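Local coordinates for protein transcription anti-terminator antagonist UpxZ (Bacteroides uniformis ATCC 8492, PDB 4EPZ) that probably acts as an antagonist of transcription anti-termination and thereby takes part in regulating capsular polysaccharide synthesis, at residues E40-S45 against N71-D76; A65-Y70 against Q85-R90; K104-T109 against K141-E146; G111-Y116 against R148-N153. One frame throughout, in Å; residues are numbered along the deposited sequence.

Contact 1. Residues E40-S45 against N71-D76; sequences EVLTRS and NATIYD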
loop_
_atom_site.group_PDB
_atom_site.type_symbol
_atom_site.label_atom_id
_atom_site.label_comp_id
_atom_site.label_asym_id
_atom_site.label_seq_id
_atom_site.Cartn_x
_atom_site.Cartn_y
_atom_site.Cartn_z
ATOM N N GLU A 40 -15.826 6.734 -0.957
ATOM C CA GLU A 40 -15.526 6.649 0.469
ATOM C C GLU A 40 -14.031 6.416 0.708
ATOM O O GLU A 40 -13.465 7.017 1.626
ATOM C CB GLU A 40 -16.324 5.563 1.155
ATOM C CG GLU A 40 -16.206 5.714 2.663
ATOM C CD GLU A 40 -17.034 4.796 3.527
ATOM O OE1 GLU A 40 -17.990 4.170 3.010
ATOM O OE2 GLU A 40 -16.702 4.687 4.729
ATOM N N VAL A 41 -13.398 5.545 -0.102
ATOM C CA VAL A 41 -11.946 5.311 0.031
ATOM C C VAL A 41 -11.196 6.632 -0.276
ATOM O O VAL A 41 -10.293 6.999 0.478
ATOM C CB VAL A 41 -11.433 4.114 -0.815
ATOM C CG1 VAL A 41 -9.904 4.086 -0.893
ATOM C CG2 VAL A 41 -11.962 2.785 -0.260
ATOM N N LEU A 42 -11.629 7.398 -1.311
ATOM C CA LEU A 42 -10.973 8.677 -1.614
ATOM C C LEU A 42 -11.170 9.664 -0.462
ATOM O O LEU A 42 -10.195 10.280 -0.007
ATOM C CB LEU A 42 -11.507 9.282 -2.921
ATOM C CG LEU A 42 -10.902 10.626 -3.289
ATOM C CD1 LEU A 42 -9.430 10.515 -3.672
ATOM C CD2 LEU A 42 -11.705 11.285 -4.375
ATOM N N THR A 43 -12.411 9.777 0.033
ATOM C CA THR A 43 -12.769 10.690 1.123
ATOM C C THR A 43 -11.929 10.402 2.360
ATOM O O THR A 43 -11.375 11.339 2.936
ATOM C CB THR A 43 -14.264 10.616 1.416
ATOM O OG1 THR A 43 -14.953 10.977 0.207
ATOM C CG2 THR A 43 -14.692 11.545 2.561
ATOM N N ARG A 44 -11.846 9.126 2.757
ATOM C CA ARG A 44 -11.058 8.696 3.927
ATOM C C ARG A 44 -9.557 8.973 3.738
ATOM O O ARG A 44 -8.895 9.423 4.672
ATOM C CB ARG A 44 -11.293 7.221 4.221
ATOM C CG ARG A 44 -12.679 6.951 4.841
ATOM C CD ARG A 44 -12.840 5.466 5.041
ATOM N NE ARG A 44 -14.056 5.116 5.784
ATOM C CZ ARG A 44 -14.092 4.812 7.083
ATOM N NH1 ARG A 44 -12.988 4.861 7.816
ATOM N NH2 ARG A 44 -15.234 4.452 7.655
ATOM N N SER A 45 -9.033 8.718 2.544
ATOM C CA SER A 45 -7.627 8.992 2.230
ATOM C C SER A 45 -7.363 10.495 2.335
ATOM O O SER A 45 -6.427 10.893 3.033
ATOM C CB SER A 45 -7.274 8.467 0.840
ATOM O OG SER A 45 -7.478 7.067 0.779
ATOM N N ASN A 71 -4.176 4.174 -4.130
ATOM C CA ASN A 71 -4.041 3.211 -5.220
ATOM C C ASN A 71 -5.347 2.493 -5.477
ATOM O O ASN A 71 -5.605 2.134 -6.619
ATOM C CB ASN A 71 -2.951 2.179 -4.954
ATOM C CG ASN A 71 -1.622 2.686 -5.443
ATOM O OD1 ASN A 71 -1.373 2.787 -6.664
ATOM N ND2 ASN A 71 -0.824 3.198 -4.521
ATOM N N ALA A 72 -6.156 2.259 -4.430
ATOM C CA ALA A 72 -7.423 1.521 -4.552
ATOM C C ALA A 72 -8.508 2.320 -5.299
ATOM O O ALA A 72 -9.229 1.756 -6.127
ATOM C CB ALA A 72 -7.949 1.138 -3.179
ATOM N N THR A 73 -8.672 3.596 -4.954
ATOM C CA THR A 73 -9.765 4.399 -5.530
ATOM C C THR A 73 -9.512 4.742 -7.000
ATOM O O THR A 73 -8.390 5.109 -7.362
ATOM C CB THR A 73 -10.058 5.667 -4.688
ATOM O OG1 THR A 73 -11.227 6.301 -5.243
ATOM C CG2 THR A 73 -8.873 6.668 -4.648
ATOM N N ILE A 74 -10.595 4.710 -7.824
ATOM C CA ILE A 74 -10.521 5.074 -9.250
ATOM C C ILE A 74 -10.424 6.583 -9.409
ATOM O O ILE A 74 -10.019 7.074 -10.467
ATOM C CB ILE A 74 -11.750 4.549 -10.052
ATOM C CG1 ILE A 74 -13.080 5.061 -9.430
ATOM C CG2 ILE A 74 -11.692 3.033 -10.170
ATOM C CD1 ILE A 74 -14.346 5.026 -10.310
ATOM N N TYR A 75 -10.881 7.316 -8.384
ATOM C CA TYR A 75 -10.950 8.776 -8.457
ATOM C C TYR A 75 -9.581 9.419 -8.284
ATOM O O TYR A 75 -8.755 8.966 -7.487
ATOM C CB TYR A 75 -11.952 9.285 -7.433
ATOM C CG TYR A 75 -13.359 8.817 -7.744
ATOM C CD1 TYR A 75 -13.936 9.052 -8.997
ATOM C CD2 TYR A 75 -14.117 8.144 -6.794
ATOM C CE1 TYR A 75 -15.223 8.595 -9.296
ATOM C CE2 TYR A 75 -15.418 7.722 -7.070
ATOM C CZ TYR A 75 -15.972 7.964 -8.317
ATOM O OH TYR A 75 -17.244 7.537 -8.588
ATOM N N ASP A 76 -9.337 10.457 -9.082
ATOM C CA ASP A 76 -8.066 11.197 -9.128
ATOM C C ASP A 76 -8.415 12.603 -9.495
ATOM O O ASP A 76 -8.903 12.818 -10.606
ATOM C CB ASP A 76 -7.094 10.570 -10.152
ATOM C CG ASP A 76 -5.688 11.200 -10.254
ATOM O OD1 ASP A 76 -5.476 12.298 -9.688
ATOM O OD2 ASP A 76 -4.818 10.600 -10.912
#
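L42 carries CG anti to its backbone N (chi1 179°) and T73 carries OG1 the same way (chi1 -174°); with CG so placed, the leucine crosses T73 obliquely where helix 56-72 ends against helix 32-49 of this all-helical fold. T73, the first residue to leave helical geometry, comes closest to helix 32-49, with 5.9 Å between L42 CA and T73 CA. CB of L42 lies 3.8 Å from T73 OG1, and its CD1 lies 4.0 Å from T73 CG2. The hydroxyl does not bond to L42: its strong partner is N38 O, one turn before L42 on helix 32-49, and it also takes a weak bond from Y75 N. V41 flanks the site, with CG1 close to both A72 CB and T73 CB. No hydrogen bond joins the two segments themselves. Beyond T73 the chain stays near the helix: L42 CD2 reaches Y75 CB at 3.7 Å, while I74 CG1 sits over the centre of one face of the tyrosine ring.

Contact 2. Residues A65-Y70 against Q85-R90; sequences ALLMGY and QVILDR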
loop_
_atom_site.group_PDB
_atom_site.type_symbol
_atom_site.label_atom_id
_atom_site.label_comp_id
_atom_site.label_asym_id
_atom_site.label_seq_id
_atom_site.Cartn_x
_atom_site.Cartn_y
_atom_site.Cartn_z
ATOM N N ALA A 65 -1.974 2.998 4.949
ATOM C CA ALA A 65 -3.386 3.255 4.630
ATOM C C ALA A 65 -3.526 4.244 3.456
ATOM O O ALA A 65 -4.345 4.025 2.568
ATOM C CB ALA A 65 -4.120 3.801 5.855
ATOM N N LEU A 66 -2.718 5.306 3.460
ATOM C CA LEU A 66 -2.804 6.360 2.433
ATOM C C LEU A 66 -2.373 5.856 1.087
ATOM O O LEU A 66 -3.047 6.148 0.095
ATOM C CB LEU A 66 -1.977 7.570 2.846
ATOM C CG LEU A 66 -2.539 8.364 4.021
ATOM C CD1 LEU A 66 -1.490 9.368 4.531
ATOM C CD2 LEU A 66 -3.876 9.066 3.620
ATOM N N LEU A 67 -1.272 5.079 1.032
ATOM C CA LEU A 67 -0.780 4.545 -0.244
ATOM C C LEU A 67 -1.769 3.551 -0.817
ATOM O O LEU A 67 -2.057 3.559 -2.022
ATOM C CB LEU A 67 0.602 3.881 -0.058
ATOM C CG LEU A 67 1.550 3.885 -1.249
ATOM C CD1 LEU A 67 1.564 5.252 -1.975
ATOM C CD2 LEU A 67 2.968 3.469 -0.788
HETATM N N MSE A 68 -2.277 2.666 0.049
HETATM C CA MSE A 68 -3.290 1.686 -0.355
HETATM C C MSE A 68 -4.587 2.382 -0.831
HETATM O O MSE A 68 -5.117 2.022 -1.890
HETATM C CB MSE A 68 -3.594 0.718 0.791
HETATM C CG MSE A 68 -2.427 -0.196 1.069
HETATM SE SE MSE A 68 -2.894 -1.519 2.394
HETATM C CE MSE A 68 -4.245 -2.504 1.394
ATOM N N GLY A 69 -5.035 3.394 -0.072
ATOM C CA GLY A 69 -6.252 4.154 -0.345
ATOM C C GLY A 69 -6.202 4.837 -1.695
ATOM O O GLY A 69 -7.083 4.630 -2.537
ATOM N N TYR A 70 -5.137 5.629 -1.926
ATOM C CA TYR A 70 -4.994 6.340 -3.203
ATOM C C TYR A 70 -4.744 5.365 -4.381
ATOM O O TYR A 70 -5.138 5.671 -5.510
ATOM C CB TYR A 70 -3.910 7.417 -3.127
ATOM C CG TYR A 70 -4.316 8.647 -2.333
ATOM C CD1 TYR A 70 -5.465 9.365 -2.655
ATOM C CD2 TYR A 70 -3.531 9.112 -1.281
ATOM C CE1 TYR A 70 -5.855 10.490 -1.914
ATOM C CE2 TYR A 70 -3.901 10.243 -0.544
ATOM C CZ TYR A 70 -5.058 10.929 -0.868
ATOM O OH TYR A 70 -5.415 12.038 -0.146
ATOM N N GLN A 85 3.663 10.862 -3.773
ATOM C CA GLN A 85 5.089 11.122 -3.560
ATOM C C GLN A 85 5.325 11.684 -2.178
ATOM O O GLN A 85 6.313 11.320 -1.545
ATOM C CB GLN A 85 5.665 12.033 -4.637
ATOM C CG GLN A 85 5.611 11.299 -6.002
ATOM C CD GLN A 85 6.691 11.838 -6.863
ATOM O OE1 GLN A 85 6.777 13.042 -7.075
ATOM N NE2 GLN A 85 7.598 10.986 -7.275
ATOM N N VAL A 86 4.404 12.549 -1.666
ATOM C CA VAL A 86 4.530 13.010 -0.267
ATOM C C VAL A 86 4.544 11.785 0.690
ATOM O O VAL A 86 5.347 11.720 1.623
ATOM C CB VAL A 86 3.384 14.010 0.084
ATOM C CG1 VAL A 86 3.409 14.383 1.581
ATOM C CG2 VAL A 86 3.458 15.258 -0.814
ATOM N N ILE A 87 3.645 10.818 0.464
ATOM C CA ILE A 87 3.528 9.621 1.291
ATOM C C ILE A 87 4.771 8.769 1.173
ATOM O O ILE A 87 5.317 8.301 2.202
ATOM C CB ILE A 87 2.250 8.839 0.884
ATOM C CG1 ILE A 87 1.008 9.684 1.198
ATOM C CG2 ILE A 87 2.199 7.516 1.652
ATOM C CD1 ILE A 87 -0.192 9.264 0.296
ATOM N N LEU A 88 5.251 8.556 -0.056
ATOM C CA LEU A 88 6.479 7.798 -0.250
ATOM C C LEU A 88 7.657 8.419 0.511
ATOM O O LEU A 88 8.425 7.696 1.161
ATOM C CB LEU A 88 6.820 7.699 -1.734
ATOM C CG LEU A 88 5.936 6.761 -2.511
ATOM C CD1 LEU A 88 6.036 7.076 -4.007
ATOM C CD2 LEU A 88 6.254 5.266 -2.218
ATOM N N ASP A 89 7.758 9.747 0.483
ATOM C CA ASP A 89 8.842 10.440 1.199
ATOM C C ASP A 89 8.725 10.187 2.708
ATOM O O ASP A 89 9.728 9.873 3.372
ATOM C CB ASP A 89 8.783 11.945 0.882
ATOM C CG ASP A 89 9.936 12.696 1.465
ATOM O OD1 ASP A 89 11.077 12.463 1.016
ATOM O OD2 ASP A 89 9.696 13.556 2.335
ATOM N N ARG A 90 7.495 10.221 3.228
ATOM C CA ARG A 90 7.276 9.913 4.651
ATOM C C ARG A 90 7.688 8.466 4.970
ATOM O O ARG A 90 8.241 8.199 6.054
ATOM C CB ARG A 90 5.811 10.162 5.019
ATOM C CG ARG A 90 5.465 11.666 5.065
ATOM C CD ARG A 90 3.951 11.854 5.082
ATOM N NE ARG A 90 3.328 11.192 6.231
ATOM C CZ ARG A 90 2.023 11.193 6.483
ATOM N NH1 ARG A 90 1.186 11.844 5.684
ATOM N NH2 ARG A 90 1.547 10.554 7.539
#
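No hydrogen bond crosses between 65-70 and 85-90, where L66 meets I87; the shortest polar bond, G69 N to A65 O at 2.8 Å, belongs to the backbone of helix 56-72 alone. Segments 65-70 and 85-90 run nearly antiparallel, at 152° with their axes 9.8 Å apart, and side-chain carbons do nearly all the joining. I87 is the key. Its CG1 is anti to the carbonyl carbon (chi1 -65°), and CD1 beyond it ends 3.5 Å from L66 CB. The same methyl lies at the edge of the Y70 ring, 3.7 Å from CD2 and near the ring plane. On another flank L67 CD2 meets L88 CD2 at 4.0 Å, the two leucines crossing at about a right angle. R90 brings NH1 to 3.8 Å from L66 CD1. Adhesion between the two segments is therefore essentially hydrophobic; the Y70 hydroxyl is tied to D46 of helix 32-49, while R90 NE reaches E59 further back on helix 56-72, so a salt bridge adds to the apolar contact of this helix pair.

Contact 3. Residues K104-T109 against K141-E146; sequences KMRLLT and KEIIEE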
loop_
_atom_site.group_PDB
_atom_site.type_symbol
_atom_site.label_atom_id
_atom_site.label_comp_id
_atom_site.label_asym_id
_atom_site.label_seq_id
_atom_site.Cartn_x
_atom_site.Cartn_y
_atom_site.Cartn_z
ATOM N N LYS A 104 5.793 -3.722 7.746
ATOM C CA LYS A 104 7.027 -3.330 7.037
ATOM C C LYS A 104 7.040 -4.009 5.673
ATOM O O LYS A 104 7.336 -3.345 4.666
ATOM C CB LYS A 104 8.273 -3.662 7.862
ATOM C CG LYS A 104 9.522 -3.066 7.197
ATOM C CD LYS A 104 10.747 -3.231 8.075
ATOM C CE LYS A 104 11.848 -2.386 7.487
ATOM N NZ LYS A 104 13.057 -2.391 8.360
HETATM N N MSE A 105 6.647 -5.291 5.617
HETATM C CA MSE A 105 6.579 -5.996 4.329
HETATM C C MSE A 105 5.608 -5.285 3.349
HETATM O O MSE A 105 5.931 -5.074 2.176
HETATM C CB MSE A 105 6.103 -7.435 4.546
HETATM C CG MSE A 105 5.992 -8.216 3.244
HETATM SE SE MSE A 105 7.781 -8.510 2.449
HETATM C CE MSE A 105 7.020 -9.126 0.691
ATOM N N ARG A 106 4.437 -4.910 3.845
ATOM C CA ARG A 106 3.434 -4.214 3.014
ATOM C C ARG A 106 3.956 -2.850 2.561
ATOM O O ARG A 106 3.772 -2.492 1.405
ATOM C CB ARG A 106 2.108 -4.086 3.783
ATOM C CG ARG A 106 1.442 -5.474 3.922
ATOM C CD ARG A 106 0.330 -5.408 4.932
ATOM N NE ARG A 106 -0.588 -6.548 4.767
ATOM C CZ ARG A 106 -1.611 -6.800 5.584
ATOM N NH1 ARG A 106 -1.818 -6.043 6.653
ATOM N NH2 ARG A 106 -2.406 -7.840 5.362
ATOM N N LEU A 107 4.670 -2.131 3.429
ATOM C CA LEU A 107 5.202 -0.817 3.039
ATOM C C LEU A 107 6.299 -0.994 1.969
ATOM O O LEU A 107 6.380 -0.215 1.009
ATOM C CB LEU A 107 5.771 -0.083 4.245
ATOM C CG LEU A 107 4.743 0.538 5.180
ATOM C CD1 LEU A 107 5.419 0.919 6.509
ATOM C CD2 LEU A 107 4.138 1.819 4.560
ATOM N N LEU A 108 7.166 -1.992 2.159
ATOM C CA LEU A 108 8.221 -2.243 1.155
ATOM C C LEU A 108 7.604 -2.603 -0.181
ATOM O O LEU A 108 8.073 -2.100 -1.205
ATOM C CB LEU A 108 9.165 -3.373 1.575
ATOM C CG LEU A 108 10.097 -3.117 2.771
ATOM C CD1 LEU A 108 10.557 -4.457 3.353
ATOM C CD2 LEU A 108 11.324 -2.262 2.325
ATOM N N THR A 109 6.518 -3.421 -0.182
ATOM C CA THR A 109 5.911 -3.884 -1.424
ATOM C C THR A 109 5.194 -2.725 -2.122
ATOM O O THR A 109 5.383 -2.503 -3.322
ATOM C CB THR A 109 4.994 -5.078 -1.128
ATOM O OG1 THR A 109 5.801 -6.087 -0.546
ATOM C CG2 THR A 109 4.324 -5.593 -2.391
ATOM N N LYS A 141 1.014 -14.966 2.170
ATOM C CA LYS A 141 0.809 -15.482 0.803
ATOM C C LYS A 141 0.329 -14.366 -0.131
ATOM O O LYS A 141 0.825 -14.261 -1.246
ATOM C CB LYS A 141 -0.188 -16.644 0.796
ATOM C CG LYS A 141 0.366 -17.916 1.398
ATOM C CD LYS A 141 -0.773 -18.932 1.535
ATOM C CE LYS A 141 -0.283 -20.201 2.169
ATOM N NZ LYS A 141 -1.394 -21.173 2.347
ATOM N N GLU A 142 -0.619 -13.532 0.320
ATOM C CA GLU A 142 -1.169 -12.446 -0.484
ATOM C C GLU A 142 -0.117 -11.401 -0.849
ATOM O O GLU A 142 -0.077 -10.985 -2.001
ATOM C CB GLU A 142 -2.305 -11.729 0.243
ATOM C CG GLU A 142 -3.622 -12.489 0.294
ATOM C CD GLU A 142 -4.792 -11.614 0.717
ATOM O OE1 GLU A 142 -4.672 -10.367 0.617
ATOM O OE2 GLU A 142 -5.834 -12.172 1.133
ATOM N N ILE A 143 0.712 -10.975 0.136
ATOM C CA ILE A 143 1.682 -9.897 -0.126
ATOM C C ILE A 143 2.792 -10.445 -1.050
ATOM O O ILE A 143 3.275 -9.699 -1.901
ATOM C CB ILE A 143 2.227 -9.235 1.159
ATOM C CG1 ILE A 143 2.909 -7.862 0.843
ATOM C CG2 ILE A 143 3.147 -10.185 1.956
ATOM C CD1 ILE A 143 1.852 -6.813 0.213
ATOM N N ILE A 144 3.162 -11.733 -0.903
ATOM C CA ILE A 144 4.142 -12.342 -1.825
ATOM C C ILE A 144 3.602 -12.276 -3.296
ATOM O O ILE A 144 4.343 -11.902 -4.227
ATOM C CB ILE A 144 4.434 -13.798 -1.396
ATOM C CG1 ILE A 144 5.288 -13.824 -0.115
ATOM C CG2 ILE A 144 5.146 -14.576 -2.538
ATOM C CD1 ILE A 144 5.268 -15.236 0.513
ATOM N N GLU A 145 2.312 -12.597 -3.464
ATOM C CA GLU A 145 1.638 -12.574 -4.753
ATOM C C GLU A 145 1.626 -11.141 -5.294
ATOM O O GLU A 145 1.940 -10.910 -6.469
ATOM C CB GLU A 145 0.215 -13.148 -4.609
ATOM C CG GLU A 145 -0.538 -13.338 -5.917
ATOM C CD GLU A 145 -1.979 -13.800 -5.761
ATOM O OE1 GLU A 145 -2.305 -14.428 -4.726
ATOM O OE2 GLU A 145 -2.790 -13.519 -6.673
ATOM N N GLU A 146 1.292 -10.166 -4.438
ATOM C CA GLU A 146 1.237 -8.747 -4.842
ATOM C C GLU A 146 2.607 -8.254 -5.323
ATOM O O GLU A 146 2.711 -7.635 -6.397
ATOM C CB GLU A 146 0.709 -7.878 -3.695
ATOM C CG GLU A 146 -0.798 -8.067 -3.517
ATOM C CD GLU A 146 -1.406 -7.539 -2.227
ATOM O OE1 GLU A 146 -0.790 -6.648 -1.603
ATOM O OE2 GLU A 146 -2.516 -7.983 -1.862
#
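M105 is the first residue of 104-109 to touch I143. It is a selenomethionine in this model, with CG anti to the backbone N (chi1 179°), which sets CG 3.7 Å from I143 CG2; past the bend at chi2 the chain goes on to pack against L127 and I128. R106 follows and contributes the root of its side chain, CG lying 4.0 Å from I143 CD1. Its guanidinium makes no salt bridge here: R106 NH2 stays 5.8 Å from E142 OE1, so any attraction would act at a distance. One turn on from M105 comes T109, which presents all three of its side-chain atoms to the same isoleucine. OG1 is 3.7 Å from I143 CG1, and CG2 is 3.8 Å from I143 CD1. The threonine hydroxyl is nevertheless satisfied at home, donating to M105 O at 2.9 Å. T109 N bonds to that carbonyl oxygen as well, from the opposite face of its plane. I143 is thus the one side chain that meets M105, R106 and T109 together, while E146, whose OE2 is bonded to Y21, only brushes T109 CG2. Segments 104-109 and 141-146 run almost parallel, 14° apart with 10.3 Å between axes; helix 118-129 covers the M105 side, and L64 of helix 56-72 touches R106.

Contact 4. Residues G111-Y116 against R148-N153; sequences GYSETY and RNFEEN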
loop_
_atom_site.group_PDB
_atom_site.type_symbol
_atom_site.label_atom_id
_atom_site.label_comp_id
_atom_site.label_asym_id
_atom_site.label_seq_id
_atom_site.Cartn_x
_atom_site.Cartn_y
_atom_site.Cartn_z
ATOM N N GLY A 111 5.633 0.482 -1.584
ATOM C CA GLY A 111 6.643 1.491 -1.923
ATOM C C GLY A 111 7.392 1.104 -3.190
ATOM O O GLY A 111 7.564 1.934 -4.102
ATOM N N TYR A 112 7.731 -0.184 -3.327
ATOM C CA TYR A 112 8.368 -0.667 -4.577
ATOM C C TYR A 112 7.422 -0.466 -5.776
ATOM O O TYR A 112 7.866 -0.082 -6.869
ATOM C CB TYR A 112 8.727 -2.168 -4.425
ATOM C CG TYR A 112 9.147 -2.827 -5.722
ATOM C CD1 TYR A 112 10.415 -2.607 -6.258
ATOM C CD2 TYR A 112 8.281 -3.679 -6.402
ATOM C CE1 TYR A 112 10.802 -3.214 -7.457
ATOM C CE2 TYR A 112 8.643 -4.254 -7.619
ATOM C CZ TYR A 112 9.916 -4.043 -8.121
ATOM O OH TYR A 112 10.292 -4.663 -9.284
ATOM N N SER A 113 6.113 -0.738 -5.603
ATOM C CA SER A 113 5.198 -0.609 -6.744
ATOM C C SER A 113 5.149 0.803 -7.321
ATOM O O SER A 113 4.835 0.983 -8.506
ATOM C CB SER A 113 3.792 -0.996 -6.329
ATOM O OG SER A 113 3.127 0.035 -5.613
ATOM N N GLU A 114 5.418 1.799 -6.477
ATOM C CA GLU A 114 5.368 3.215 -6.866
ATOM C C GLU A 114 6.680 3.737 -7.407
ATOM O O GLU A 114 6.679 4.736 -8.127
ATOM C CB GLU A 114 5.000 4.085 -5.666
ATOM C CG GLU A 114 3.545 3.931 -5.245
ATOM C CD GLU A 114 2.513 4.558 -6.163
ATOM O OE1 GLU A 114 2.871 5.452 -6.963
ATOM O OE2 GLU A 114 1.343 4.121 -6.108
ATOM N N THR A 115 7.787 3.100 -7.063
ATOM C CA THR A 115 9.122 3.598 -7.391
ATOM C C THR A 115 9.945 2.715 -8.292
ATOM O O THR A 115 10.871 3.229 -8.964
ATOM C CB THR A 115 9.926 3.739 -6.071
ATOM O OG1 THR A 115 10.020 2.448 -5.425
ATOM C CG2 THR A 115 9.285 4.747 -5.085
ATOM N N TYR A 116 9.699 1.376 -8.228
ATOM C CA TYR A 116 10.525 0.345 -8.817
ATOM C C TYR A 116 11.969 0.524 -8.308
ATOM O O TYR A 116 12.934 0.329 -9.053
ATOM C CB TYR A 116 10.409 0.274 -10.349
ATOM C CG TYR A 116 9.152 -0.477 -10.690
ATOM C CD1 TYR A 116 9.106 -1.865 -10.596
ATOM C CD2 TYR A 116 7.962 0.197 -10.939
ATOM C CE1 TYR A 116 7.921 -2.562 -10.758
ATOM C CE2 TYR A 116 6.774 -0.500 -11.154
ATOM C CZ TYR A 116 6.755 -1.876 -11.027
ATOM O OH TYR A 116 5.608 -2.594 -11.252
ATOM N N ARG A 148 5.141 -10.133 -6.436
ATOM C CA ARG A 148 5.473 -10.785 -7.695
ATOM C C ARG A 148 4.752 -10.113 -8.878
ATOM O O ARG A 148 5.379 -9.897 -9.921
ATOM C CB ARG A 148 5.148 -12.273 -7.648
ATOM C CG ARG A 148 5.728 -13.030 -8.864
ATOM C CD ARG A 148 5.241 -14.445 -8.977
ATOM N NE ARG A 148 3.785 -14.531 -9.123
ATOM C CZ ARG A 148 2.961 -14.917 -8.153
ATOM N NH1 ARG A 148 3.439 -15.254 -6.959
ATOM N NH2 ARG A 148 1.653 -14.955 -8.364
ATOM N N ASN A 149 3.457 -9.742 -8.705
ATOM C CA ASN A 149 2.695 -9.094 -9.769
ATOM C C ASN A 149 3.300 -7.716 -10.105
ATOM O O ASN A 149 3.396 -7.375 -11.283
ATOM C CB ASN A 149 1.233 -8.992 -9.394
ATOM C CG ASN A 149 0.492 -10.316 -9.552
ATOM O OD1 ASN A 149 0.765 -11.113 -10.458
ATOM N ND2 ASN A 149 -0.493 -10.566 -8.706
ATOM N N PHE A 150 3.739 -6.946 -9.081
ATOM C CA PHE A 150 4.372 -5.641 -9.359
ATOM C C PHE A 150 5.688 -5.844 -10.141
ATOM O O PHE A 150 5.967 -5.103 -11.088
ATOM C CB PHE A 150 4.635 -4.879 -8.047
ATOM C CG PHE A 150 3.376 -4.351 -7.385
ATOM C CD1 PHE A 150 2.414 -3.665 -8.125
ATOM C CD2 PHE A 150 3.211 -4.434 -6.000
ATOM C CE1 PHE A 150 1.259 -3.165 -7.509
ATOM C CE2 PHE A 150 2.067 -3.913 -5.386
ATOM C CZ PHE A 150 1.105 -3.282 -6.145
ATOM N N GLU A 151 6.468 -6.863 -9.767
ATOM C CA GLU A 151 7.742 -7.131 -10.433
ATOM C C GLU A 151 7.511 -7.508 -11.899
ATOM O O GLU A 151 8.183 -6.971 -12.789
ATOM C CB GLU A 151 8.507 -8.249 -9.718
ATOM C CG GLU A 151 9.075 -7.849 -8.367
ATOM C CD GLU A 151 9.686 -8.999 -7.596
ATOM O OE1 GLU A 151 9.441 -10.174 -7.955
ATOM O OE2 GLU A 151 10.441 -8.724 -6.644
ATOM N N GLU A 152 6.543 -8.393 -12.161
ATOM C CA GLU A 152 6.247 -8.876 -13.517
ATOM C C GLU A 152 5.567 -7.838 -14.426
ATOM O O GLU A 152 5.568 -8.000 -15.662
ATOM C CB GLU A 152 5.356 -10.108 -13.412
ATOM C CG GLU A 152 6.080 -11.301 -12.820
ATOM C CD GLU A 152 5.245 -12.567 -12.749
ATOM O OE1 GLU A 152 4.045 -12.516 -13.104
ATOM O OE2 GLU A 152 5.789 -13.607 -12.318
ATOM N N ASN A 153 4.933 -6.812 -13.844
ATOM C CA ASN A 153 4.182 -5.828 -14.632
ATOM C C ASN A 153 4.792 -4.436 -14.589
ATOM O O ASN A 153 4.095 -3.436 -14.824
ATOM C CB ASN A 153 2.747 -5.785 -14.135
ATOM C CG ASN A 153 2.038 -7.077 -14.439
ATOM O OD1 ASN A 153 2.017 -7.542 -15.583
ATOM N ND2 ASN A 153 1.515 -7.714 -13.422
HETATM O O HOH W 1 3.127 -2.125 -12.093
#
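S113 lays its CB over the centre of the F150 ring, a CH-pi contact whose modelled spacing is too tight to take literally. OG stands between the backbone N and the carbonyl carbon (chi1 79°) and bonds back to W110 O. W110 also meets F150 edge-to-face. Next to this, Y112 turns its ring edge to F150 CB, with CE2 at 4.1 Å, and its hydroxyl oxygen lies 3.5 Å from E151 CG. That glutamate crosses the tyrosine at about a right angle, while its OE2 is bonded to H125 NE2. The one direct hydrogen bond across the pair comes from Y116, where the chain leaves the helix with positive phi. Its OH donates to F150 O at a modelled 2.5 Å, whose exact length should not be pressed, with the donor tilted 31° from the carbonyl plane. The same OH accepts from a water at 2.7 Å, and both the water and F150 O lie at the edge of the Y116 ring, in its plane. The water also donates to N153 O, 3.2 Å away, so the tyrosine grips F150 in the last turn directly, and N153, just past the helix end, through water. The helical parts 111-115 and 148-152, 9.8 Å apart at 11°, finish side by side: a parallel helix pair in an all-helical fold, cross-tied at its C-terminal ends by aromatic side chains.

Contacts 2 and 3 are the buried ones, contact 1 is partly buried, and contact 4 lies at the surface. Contacts 3 and 4 join the same pair, helices 102-115 and 138-152; they sit 10 Å apart between centres and meet where T109 CG2 touches F150. Contacts 1 and 2 share helix 56-72, whose G69 and Y70 back onto S45 of contact 1. Between the two groups, L88 packs on E114 and G111, and N71 probably hydrogen-bonds to E114, linking contacts 2 and 1 to contact 4. Contacts 1, 2 and 3 have no hydrogen bond across them and rest largely on apolar side chains, whereas surface contact 4 adds a tyrosine bond and a water.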